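Local coordinates for WlaRA, TDP-fucose-3,4-ketoisomerase (Campylobacter jejuni subsp. jejuni 81116, PDB 5TPV), which belongs to the WxcM-like branch of the cupin superfamily, small proteins built on antiparallel beta sheets, and is a two-chain assembly that holds thymidine-5'-diphosphate, at residues B[1-13]-B[76-90]. Numbering follows the deposited sequence.
Sequences MNYTILKFKTINS and QKIILNNKTKGLYID. With TYD (thymidine-5'-diphosphate), chain D.
Thr4 and Tyr88 face each other as a hydrogen-bonded pair where strand 3-7 runs antiparallel to strand 85-89 in a sheet of this cupin fold; Thr4 N reaches Tyr88 O, and Tyr88 N reaches Thr4 O, both at 2.9 Å. Leu6 and Gly86 repeat the pairing, one bond being weak, and just past the strand Phe8 N gives an almost straight bond of 2.7 Å to Thr84 O. The Phe8 ring settles against the backbone of Lys85 and Gly86, its CZ 3.6 Å from Gly86 N, and Gly86, lacking a side chain, leaves it room. Lys83 O meets the ring edge in plane, His21 stacks edge-to-face, and Tyr36 of the second subunit packs nearby.

The face carrying Tyr3, Ile5 and Leu87 turns to strand 75-80 of the other sheet. Branched Ile5 helps span the gap, 10.4 Å between the axes of strands 3-7 and 76-80: its CD1 meets Ile78 CG2 at 4.0 Å, the side chains antiparallel. With chi1 at 69°, Tyr3 holds its ring over its own backbone, bringing the phenol to Gln76, whose amide stands 85° to the ring and whose NE2 makes a weak 3.2 Å bond to Tyr3 OH. Further along, Ile11 CD1 lies 3.4 Å from O2 of thymidine-5'-diphosphate. Before the strand, the Asn2 amide offers a carboxylate its N-H: ND2 hydrogen-bonds Asp90 OD1 at 2.9 Å, anti and 23° out of plane.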
ATOM      1  N   MET B   1     -21.300   7.331 -13.526  1.00 37.48           N
ATOM      2  CA  MET B   1     -20.412   7.576 -12.349  1.00 39.91           C
ATOM      3  C   MET B   1     -20.636   6.447 -11.336  1.00 43.80           C
ATOM      4  O   MET B   1     -21.785   6.194 -10.894  1.00 42.77           O
ATOM      5  CB  MET B   1     -20.823   8.884 -11.696  1.00 46.59           C
ATOM      6  CG  MET B   1     -19.825   9.385 -10.667  1.00 52.78           C
ATOM      7  SD  MET B   1     -18.236   9.830 -11.398  1.00 44.30           S
ATOM      8  CE  MET B   1     -18.564  11.576 -11.635  1.00 47.51           C
ATOM      9  N   ASN B   2     -19.558   5.761 -10.983  1.00 36.41           N
ATOM     10  CA  ASN B   2     -19.619   4.754  -9.921  1.00 36.38           C
ATOM     11  C   ASN B   2     -18.376   4.903  -9.036  1.00 40.43           C
ATOM     12  O   ASN B   2     -17.282   4.509  -9.411  1.00 38.56           O
ATOM     13  CB  ASN B   2     -19.669   3.311 -10.439  1.00 39.03           C
ATOM     14  CG  ASN B   2     -19.896   2.308  -9.279  1.00 46.97           C
ATOM     15  OD1 ASN B   2     -20.626   2.585  -8.316  1.00 44.53           O
ATOM     16  ND2 ASN B   2     -19.285   1.158  -9.368  1.00 47.54           N
ATOM     17  N   TYR B   3     -18.574   5.442  -7.848  1.00 40.52           N
ATOM     18  CA  TYR B   3     -17.530   5.581  -6.879  1.00 39.70           C
ATOM     19  C   TYR B   3     -18.125   5.459  -5.484  1.00 43.31           C
ATOM     20  O   TYR B   3     -19.352   5.601  -5.316  1.00 38.50           O
ATOM     21  CB  TYR B   3     -16.916   6.954  -7.070  1.00 33.06           C
ATOM     22  CG  TYR B   3     -17.780   8.120  -6.686  1.00 33.07           C
ATOM     23  CD1 TYR B   3     -17.956   8.481  -5.355  1.00 31.91           C
ATOM     24  CD2 TYR B   3     -18.407   8.899  -7.663  1.00 35.02           C
ATOM     25  CE1 TYR B   3     -18.752   9.556  -5.001  1.00 32.17           C
ATOM     26  CE2 TYR B   3     -19.197   9.993  -7.334  1.00 33.15           C
ATOM     27  CZ  TYR B   3     -19.385  10.326  -5.983  1.00 35.71           C
ATOM     28  OH  TYR B   3     -20.184  11.405  -5.581  1.00 34.83           O
ATOM     29  N   THR B   4     -17.261   5.271  -4.488  1.00 41.27           N
ATOM     30  CA  THR B   4     -17.708   5.176  -3.087  1.00 41.75           C
ATOM     31  C   THR B   4     -16.639   5.686  -2.137  1.00 36.31           C
ATOM     32  O   THR B   4     -15.472   5.289  -2.212  1.00 34.57           O
ATOM     33  CB  THR B   4     -18.036   3.730  -2.624  1.00 46.94           C
ATOM     34  OG1 THR B   4     -18.997   3.106  -3.471  1.00 45.38           O
ATOM     35  CG2 THR B   4     -18.621   3.745  -1.208  1.00 48.23           C
ATOM     36  N   ILE B   5     -17.050   6.574  -1.242  1.00 33.47           N
ATOM     37  CA  ILE B   5     -16.215   6.959  -0.131  1.00 33.86           C
ATOM     38  C   ILE B   5     -16.345   5.864   0.924  1.00 44.42           C
ATOM     39  O   ILE B   5     -17.374   5.770   1.600  1.00 43.28           O
ATOM     40  CB  ILE B   5     -16.554   8.361   0.381  1.00 39.57           C
ATOM     41  CG1 ILE B   5     -16.298   9.364  -0.754  1.00 42.25           C
ATOM     42  CG2 ILE B   5     -15.693   8.761   1.600  1.00 42.12           C
ATOM     43  CD1 ILE B   5     -16.441  10.809  -0.343  1.00 50.88           C
ATOM     44  N   LEU B   6     -15.304   5.039   1.038  1.00 38.81           N
ATOM     45  CA  LEU B   6     -15.214   4.019   2.071  1.00 39.54           C
ATOM     46  C   LEU B   6     -14.795   4.568   3.412  1.00 37.29           C
ATOM     47  O   LEU B   6     -14.076   5.557   3.515  1.00 48.88           O
ATOM     48  CB  LEU B   6     -14.285   2.898   1.650  1.00 40.80           C
ATOM     49  CG  LEU B   6     -14.753   2.288   0.338  1.00 41.76           C
ATOM     50  CD1 LEU B   6     -13.687   1.343  -0.129  1.00 44.86           C
ATOM     51  CD2 LEU B   6     -16.098   1.563   0.393  1.00 40.29           C
ATOM     52  N   LYS B   7     -15.390   4.000   4.450  1.00 44.35           N
ATOM     53  CA  LYS B   7     -14.935   4.169   5.826  1.00 42.15           C
ATOM     54  C   LYS B   7     -14.262   2.846   6.195  1.00 39.82           C
ATOM     55  O   LYS B   7     -14.913   1.800   6.180  1.00 42.72           O
ATOM     56  CB  LYS B   7     -16.116   4.445   6.748  1.00 49.42           C
ATOM     57  CG  LYS B   7     -15.714   4.511   8.227  1.00 58.48           C
ATOM     58  CD  LYS B   7     -15.039   5.833   8.567  1.00 56.76           C
ATOM     59  CE  LYS B   7     -14.393   5.793   9.940  1.00 68.92           C
ATOM     60  NZ  LYS B   7     -14.220   7.169  10.493  1.00 72.27           N
ATOM     61  N   PHE B   8     -12.965   2.875   6.501  1.00 37.13           N
ATOM     62  CA  PHE B   8     -12.224   1.640   6.770  1.00 33.27           C
ATOM     63  C   PHE B   8     -12.486   1.076   8.162  1.00 31.61           C
ATOM     64  O   PHE B   8     -12.707   1.811   9.125  1.00 37.57           O
ATOM     65  CB  PHE B   8     -10.733   1.877   6.547  1.00 37.96           C
ATOM     66  CG  PHE B   8     -10.379   2.240   5.115  1.00 40.77           C
ATOM     67  CD1 PHE B   8     -11.017   1.644   4.032  1.00 36.96           C
ATOM     68  CD2 PHE B   8      -9.379   3.178   4.860  1.00 37.13           C
ATOM     69  CE1 PHE B   8     -10.676   1.983   2.716  1.00 34.97           C
ATOM     70  CE2 PHE B   8      -9.039   3.515   3.563  1.00 30.32           C
ATOM     71  CZ  PHE B   8      -9.663   2.918   2.507  1.00 28.66           C
ATOM     72  N   LYS B   9     -12.550  -0.237   8.254  1.00 33.64           N
ATOM     73  CA  LYS B   9     -12.525  -0.891   9.554  1.00 45.42           C
ATOM     74  C   LYS B   9     -11.047  -0.960   9.987  1.00 42.44           C
ATOM     75  O   LYS B   9     -10.229  -1.538   9.257  1.00 37.01           O
ATOM     76  CB  LYS B   9     -13.153  -2.292   9.500  1.00 52.03           C
ATOM     77  CG  LYS B   9     -13.022  -3.102  10.805  1.00 71.41           C
ATOM     78  CD  LYS B   9     -14.338  -3.553  11.465  1.00 91.56           C
ATOM     79  CE  LYS B   9     -14.426  -3.303  12.978  1.00 90.31           C
ATOM     80  NZ  LYS B   9     -13.134  -3.503  13.704  1.00 83.39           N
ATOM     81  N   THR B  10     -10.747  -0.360  11.144  1.00 37.84           N
ATOM     82  CA  THR B  10      -9.416  -0.373  11.769  1.00 38.46           C
ATOM     83  C   THR B  10      -9.302  -1.375  12.911  1.00 41.43           C
ATOM     84  O   THR B  10     -10.278  -1.606  13.653  1.00 43.04           O
ATOM     85  CB  THR B  10      -9.023   1.018  12.258  1.00 40.60           C
ATOM     86  OG1 THR B  10      -9.849   1.411  13.360  1.00 45.18           O
ATOM     87  CG2 THR B  10      -9.156   2.050  11.153  1.00 44.10           C
ATOM     88  N   ILE B  11      -8.122  -1.974  13.050  1.00 43.69           N
ATOM     89  CA  ILE B  11      -7.792  -2.825  14.191  1.00 40.72           C
ATOM     90  C   ILE B  11      -6.916  -2.099  15.219  1.00 46.79           C
ATOM     91  O   ILE B  11      -5.700  -1.861  15.022  1.00 41.17           O
ATOM     92  CB  ILE B  11      -7.144  -4.137  13.742  1.00 44.54           C
ATOM     93  CG1 ILE B  11      -8.051  -4.873  12.761  1.00 35.98           C
ATOM     94  CG2 ILE B  11      -6.941  -5.069  14.935  1.00 45.39           C
ATOM     95  CD1 ILE B  11      -7.367  -5.962  11.965  1.00 38.34           C
ATOM     96  N   ASN B  12      -7.544  -1.767  16.335  1.00 41.37           N
ATOM     97  CA  ASN B  12      -6.934  -0.960  17.392  1.00 43.76           C
ATOM     98  C   ASN B  12      -6.329  -1.814  18.478  1.00 52.31           C
ATOM     99  O   ASN B  12      -7.063  -2.363  19.268  1.00 64.88           O
ATOM    100  CB  ASN B  12      -8.009  -0.075  18.009  1.00 43.86           C
ATOM    101  CG  ASN B  12      -8.649   0.834  16.964  1.00 48.77           C
ATOM    102  OD1 ASN B  12      -9.170   0.348  15.976  1.00 70.08           O
ATOM    103  ND2 ASN B  12      -8.547   2.133  17.135  1.00 49.58           N
ATOM    104  N   SER B  13      -5.013  -1.955  18.519  1.00 51.55           N
ATOM    105  CA  SER B  13      -4.368  -2.917  19.417  1.00 43.45           C
ATOM    106  C   SER B  13      -2.862  -2.686  19.490  1.00 48.65           C
ATOM    107  O   SER B  13      -2.260  -2.016  18.650  1.00 46.58           O
ATOM    108  CB  SER B  13      -4.670  -4.368  19.039  1.00 52.30           C
ATOM    109  OG  SER B  13      -3.908  -4.886  17.963  1.00 56.33           O
ATOM    110  N   GLN B  76     -17.174  15.381 -10.326  1.00 36.25           N
ATOM    111  CA  GLN B  76     -17.363  15.384  -8.891  1.00 38.89           C
ATOM    112  C   GLN B  76     -15.981  15.643  -8.266  1.00 35.74           C
ATOM    113  O   GLN B  76     -14.998  15.062  -8.720  1.00 30.09           O
ATOM    114  CB  GLN B  76     -17.980  14.018  -8.494  1.00 37.33           C
ATOM    115  CG  GLN B  76     -18.211  13.826  -6.997  1.00 44.36           C
ATOM    116  CD  GLN B  76     -19.135  14.882  -6.408  1.00 43.73           C
ATOM    117  OE1 GLN B  76     -18.702  15.968  -6.117  1.00 50.76           O
ATOM    118  NE2 GLN B  76     -20.401  14.572  -6.260  1.00 55.38           N
ATOM    119  N   LYS B  77     -15.933  16.536  -7.278  1.00 38.48           N
ATOM    120  CA  LYS B  77     -14.722  16.823  -6.500  1.00 39.87           C
ATOM    121  C   LYS B  77     -14.850  16.303  -5.062  1.00 45.00           C
ATOM    122  O   LYS B  77     -15.886  16.452  -4.421  1.00 40.08           O
ATOM    123  CB  LYS B  77     -14.402  18.312  -6.459  1.00 38.03           C
ATOM    124  CG  LYS B  77     -14.171  18.889  -7.846  1.00 52.52           C
ATOM    125  CD  LYS B  77     -13.970  20.402  -7.815  1.00 56.66           C
ATOM    126  CE  LYS B  77     -13.695  20.912  -9.215  1.00 57.34           C
ATOM    127  NZ  LYS B  77     -13.502  22.387  -9.241  1.00 59.29           N
ATOM    128  N   ILE B  78     -13.776  15.675  -4.589  1.00 42.51           N
ATOM    129  CA  ILE B  78     -13.709  15.033  -3.284  1.00 45.30           C
ATOM    130  C   ILE B  78     -12.387  15.392  -2.615  1.00 43.91           C
ATOM    131  O   ILE B  78     -11.333  15.388  -3.271  1.00 38.85           O
ATOM    132  CB  ILE B  78     -13.782  13.508  -3.460  1.00 44.92           C
ATOM    133  CG1 ILE B  78     -15.193  13.139  -3.946  1.00 48.08           C
ATOM    134  CG2 ILE B  78     -13.448  12.749  -2.178  1.00 49.05           C
ATOM    135  CD1 ILE B  78     -15.205  12.030  -4.962  1.00 47.62           C
ATOM    136  N   ILE B  79     -12.470  15.677  -1.314  1.00 39.91           N
ATOM    137  CA  ILE B  79     -11.272  15.877  -0.531  1.00 38.91           C
ATOM    138  C   ILE B  79     -10.856  14.588   0.178  1.00 38.10           C
ATOM    139  O   ILE B  79     -11.676  13.933   0.771  1.00 42.98           O
ATOM    140  CB  ILE B  79     -11.375  17.130   0.367  1.00 49.52           C
ATOM    141  CG1 ILE B  79     -11.297  18.372  -0.536  1.00 60.33           C
ATOM    142  CG2 ILE B  79     -10.224  17.188   1.369  1.00 50.48           C
ATOM    143  CD1 ILE B  79     -11.731  19.670   0.114  1.00 67.88           C
ATOM    144  N   LEU B  80      -9.582  14.206   0.044  1.00 37.35           N
ATOM    145  CA  LEU B  80      -9.000  13.104   0.795  1.00 37.53           C
ATOM    146  C   LEU B  80      -8.096  13.715   1.853  1.00 37.55           C
ATOM    147  O   LEU B  80      -7.185  14.457   1.530  1.00 34.28           O
ATOM    148  CB  LEU B  80      -8.204  12.189  -0.134  1.00 44.50           C
ATOM    149  CG  LEU B  80      -9.090  11.430  -1.158  1.00 47.90           C
ATOM    150  CD1 LEU B  80      -8.256  10.609  -2.112  1.00 56.66           C
ATOM    151  CD2 LEU B  80     -10.082  10.511  -0.464  1.00 46.76           C
ATOM    152  N   ASN B  81      -8.382  13.425   3.118  1.00 37.26           N
ATOM    153  CA  ASN B  81      -7.618  13.971   4.228  1.00 43.89           C
ATOM    154  C   ASN B  81      -7.498  13.153   5.505  1.00 38.25           C
ATOM    155  O   ASN B  81      -7.041  13.688   6.508  1.00 44.10           O
ATOM    156  CB  ASN B  81      -8.111  15.382   4.613  1.00 43.74           C
ATOM    157  CG  ASN B  81      -9.555  15.426   5.095  1.00 41.24           C
ATOM    158  OD1 ASN B  81     -10.121  16.512   5.166  1.00 49.00           O
ATOM    159  ND2 ASN B  81     -10.169  14.305   5.368  1.00 42.34           N
ATOM    160  N   ASN B  82      -7.908  11.907   5.514  1.00 35.61           N
ATOM    161  CA  ASN B  82      -7.475  11.071   6.621  1.00 49.30           C
ATOM    162  C   ASN B  82      -7.391   9.600   6.309  1.00 38.39           C
ATOM    163  O   ASN B  82      -7.916   9.146   5.303  1.00 36.52           O
ATOM    164  CB  ASN B  82      -8.345  11.282   7.851  1.00 54.11           C
ATOM    165  CG  ASN B  82      -9.629  10.516   7.759  1.00 46.26           C
ATOM    166  OD1 ASN B  82     -10.421  10.807   6.905  1.00 63.02           O
ATOM    167  ND2 ASN B  82      -9.850   9.574   8.650  1.00 61.68           N
ATOM    168  N   LYS B  83      -6.735   8.885   7.216  1.00 41.04           N
ATOM    169  CA  LYS B  83      -6.332   7.486   7.018  1.00 43.60           C
ATOM    170  C   LYS B  83      -7.447   6.486   7.147  1.00 39.55           C
ATOM    171  O   LYS B  83      -7.228   5.317   6.873  1.00 44.87           O
ATOM    172  CB  LYS B  83      -5.280   7.089   8.050  1.00 44.41           C
ATOM    173  CG  LYS B  83      -3.899   7.539   7.667  1.00 47.12           C
ATOM    174  CD  LYS B  83      -2.880   7.050   8.686  1.00 49.21           C
ATOM    175  CE  LYS B  83      -2.531   8.103   9.724  1.00 44.42           C
ATOM    176  NZ  LYS B  83      -2.116   9.361   9.058  1.00 49.25           N
ATOM    177  N   THR B  84      -8.626   6.908   7.589  1.00 35.93           N
ATOM    178  CA  THR B  84      -9.733   5.953   7.778  1.00 44.22           C
ATOM    179  C   THR B  84     -10.743   5.915   6.652  1.00 38.10           C
ATOM    180  O   THR B  84     -11.775   5.260   6.731  1.00 46.14           O
ATOM    181  CB  THR B  84     -10.518   6.301   9.023  1.00 46.80           C
ATOM    182  OG1 THR B  84     -11.106   7.578   8.788  1.00 54.58           O
ATOM    183  CG2 THR B  84      -9.584   6.378  10.231  1.00 62.18           C
ATOM    184  N   LYS B  85     -10.438   6.652   5.606  1.00 45.31           N
ATOM    185  CA  LYS B  85     -11.334   6.835   4.481  1.00 45.95           C
ATOM    186  C   LYS B  85     -10.503   6.765   3.178  1.00 43.70           C
ATOM    187  O   LYS B  85      -9.305   7.134   3.109  1.00 38.97           O
ATOM    188  CB  LYS B  85     -12.082   8.147   4.682  1.00 49.22           C
ATOM    189  CG  LYS B  85     -11.769   9.297   3.742  1.00 70.62           C
ATOM    190  CD  LYS B  85     -12.470  10.570   4.232  1.00 79.64           C
ATOM    191  CE  LYS B  85     -12.151  11.791   3.384  1.00 73.09           C
ATOM    192  NZ  LYS B  85     -13.202  11.932   2.340  1.00 76.98           N
ATOM    193  N   GLY B  86     -11.127   6.199   2.172  1.00 33.05           N
ATOM    194  CA  GLY B  86     -10.602   6.264   0.831  1.00 40.13           C
ATOM    195  C   GLY B  86     -11.715   6.366  -0.182  1.00 42.05           C
ATOM    196  O   GLY B  86     -12.894   6.099   0.090  1.00 44.24           O
ATOM    197  N   LEU B  87     -11.294   6.728  -1.378  1.00 39.08           N
ATOM    198  CA  LEU B  87     -12.173   6.833  -2.526  1.00 32.27           C
ATOM    199  C   LEU B  87     -11.942   5.672  -3.431  1.00 28.91           C
ATOM    200  O   LEU B  87     -10.842   5.544  -4.004  1.00 33.21           O
ATOM    201  CB  LEU B  87     -11.865   8.118  -3.292  1.00 38.81           C
ATOM    202  CG  LEU B  87     -12.592   8.262  -4.642  1.00 37.05           C
ATOM    203  CD1 LEU B  87     -14.096   8.313  -4.418  1.00 38.93           C
ATOM    204  CD2 LEU B  87     -12.117   9.552  -5.287  1.00 39.17           C
ATOM    205  N   TYR B  88     -12.936   4.792  -3.486  1.00 29.94           N
ATOM    206  CA  TYR B  88     -13.058   3.772  -4.535  1.00 27.40           C
ATOM    207  C   TYR B  88     -13.648   4.365  -5.828  1.00 33.41           C
ATOM    208  O   TYR B  88     -14.685   5.051  -5.799  1.00 34.79           O
ATOM    209  CB  TYR B  88     -13.982   2.668  -4.066  1.00 29.28           C
ATOM    210  CG  TYR B  88     -14.346   1.728  -5.191  1.00 28.52           C
ATOM    211  CD1 TYR B  88     -13.492   0.715  -5.565  1.00 30.17           C
ATOM    212  CD2 TYR B  88     -15.514   1.912  -5.932  1.00 37.75           C
ATOM    213  CE1 TYR B  88     -13.756  -0.094  -6.652  1.00 33.38           C
ATOM    214  CE2 TYR B  88     -15.810   1.095  -7.019  1.00 38.29           C
ATOM    215  CZ  TYR B  88     -14.948   0.090  -7.361  1.00 41.05           C
ATOM    216  OH  TYR B  88     -15.244  -0.712  -8.439  1.00 35.81           O
ATOM    217  N   ILE B  89     -13.011   4.116  -6.963  1.00 31.88           N
ATOM    218  CA  ILE B  89     -13.632   4.414  -8.239  1.00 34.49           C
ATOM    219  C   ILE B  89     -13.554   3.206  -9.113  1.00 32.55           C
ATOM    220  O   ILE B  89     -12.587   2.471  -9.093  1.00 30.33           O
ATOM    221  CB  ILE B  89     -13.015   5.579  -9.017  1.00 34.87           C
ATOM    222  CG1 ILE B  89     -11.622   5.239  -9.607  1.00 35.28           C
ATOM    223  CG2 ILE B  89     -12.994   6.810  -8.155  1.00 35.65           C
ATOM    224  CD1 ILE B  89     -11.033   6.349 -10.487  1.00 32.89           C
ATOM    225  N   ASP B  90     -14.576   3.052  -9.941  1.00 33.55           N
ATOM    226  CA  ASP B  90     -14.615   1.915 -10.889  1.00 36.77           C
ATOM    227  C   ASP B  90     -13.766   2.256 -12.115  1.00 31.57           C
ATOM    228  O   ASP B  90     -13.289   3.389 -12.261  1.00 31.42           O
ATOM    229  CB  ASP B  90     -16.070   1.724 -11.324  1.00 43.18           C
ATOM    230  CG  ASP B  90     -16.421   0.284 -11.694  1.00 47.21           C
ATOM    231  OD1 ASP B  90     -17.623  -0.028 -11.462  1.00 43.77           O
ATOM    232  OD2 ASP B  90     -15.546  -0.483 -12.184  1.00 35.72           O
TER
HETATM  233  PA  TYD D 201      -0.692  -9.445  14.285  1.00 43.53           P
HETATM  234  O1A TYD D 201       0.065  -9.747  13.014  1.00 34.33           O
HETATM  235  O2A TYD D 201      -0.988 -10.553  15.268  1.00 55.55           O
HETATM  236  O3A TYD D 201       0.083  -8.271  15.067  1.00 43.79           O
HETATM  237  PB  TYD D 201       1.306  -7.492  14.367  1.00 39.89           P
HETATM  238  O1B TYD D 201       2.190  -8.598  13.841  1.00 33.30           O
HETATM  239  O2B TYD D 201       1.915  -6.686  15.490  1.00 41.08           O
HETATM  240  O3B TYD D 201       0.642  -6.662  13.293  1.00 45.09           O
HETATM  241  O5' TYD D 201      -2.084  -8.741  13.885  1.00 35.27           O
HETATM  242  C5' TYD D 201      -2.715  -7.826  14.778  1.00 40.41           C
HETATM  243  C4' TYD D 201      -4.195  -8.168  14.895  1.00 40.90           C
HETATM  244  O4' TYD D 201      -4.898  -7.663  13.756  1.00 39.20           O
HETATM  245  C3' TYD D 201      -4.410  -9.672  14.945  1.00 42.65           C
HETATM  246  O3' TYD D 201      -5.064 -10.033  16.165  1.00 49.46           O
HETATM  247  C2' TYD D 201      -5.293 -10.019  13.761  1.00 41.32           C
HETATM  248  C1' TYD D 201      -5.572  -8.705  13.045  1.00 34.36           C
HETATM  249  N1  TYD D 201      -5.068  -8.774  11.672  1.00 43.04           N
HETATM  250  C2  TYD D 201      -5.963  -9.047  10.613  1.00 42.03           C
HETATM  251  O2  TYD D 201      -7.173  -9.226  10.866  1.00 41.23           O
HETATM  252  N3  TYD D 201      -5.540  -9.117   9.343  1.00 36.03           N
HETATM  253  C4  TYD D 201      -4.252  -8.929   9.043  1.00 37.63           C
HETATM  254  O4  TYD D 201      -3.861  -8.996   7.858  1.00 36.90           O
HETATM  255  C5  TYD D 201      -3.291  -8.641  10.136  1.00 37.97           C
HETATM  256  C5M TYD D 201      -1.830  -8.423   9.839  1.00 36.98           C
HETATM  257  C6  TYD D 201      -3.765  -8.576  11.438  1.00 44.98           C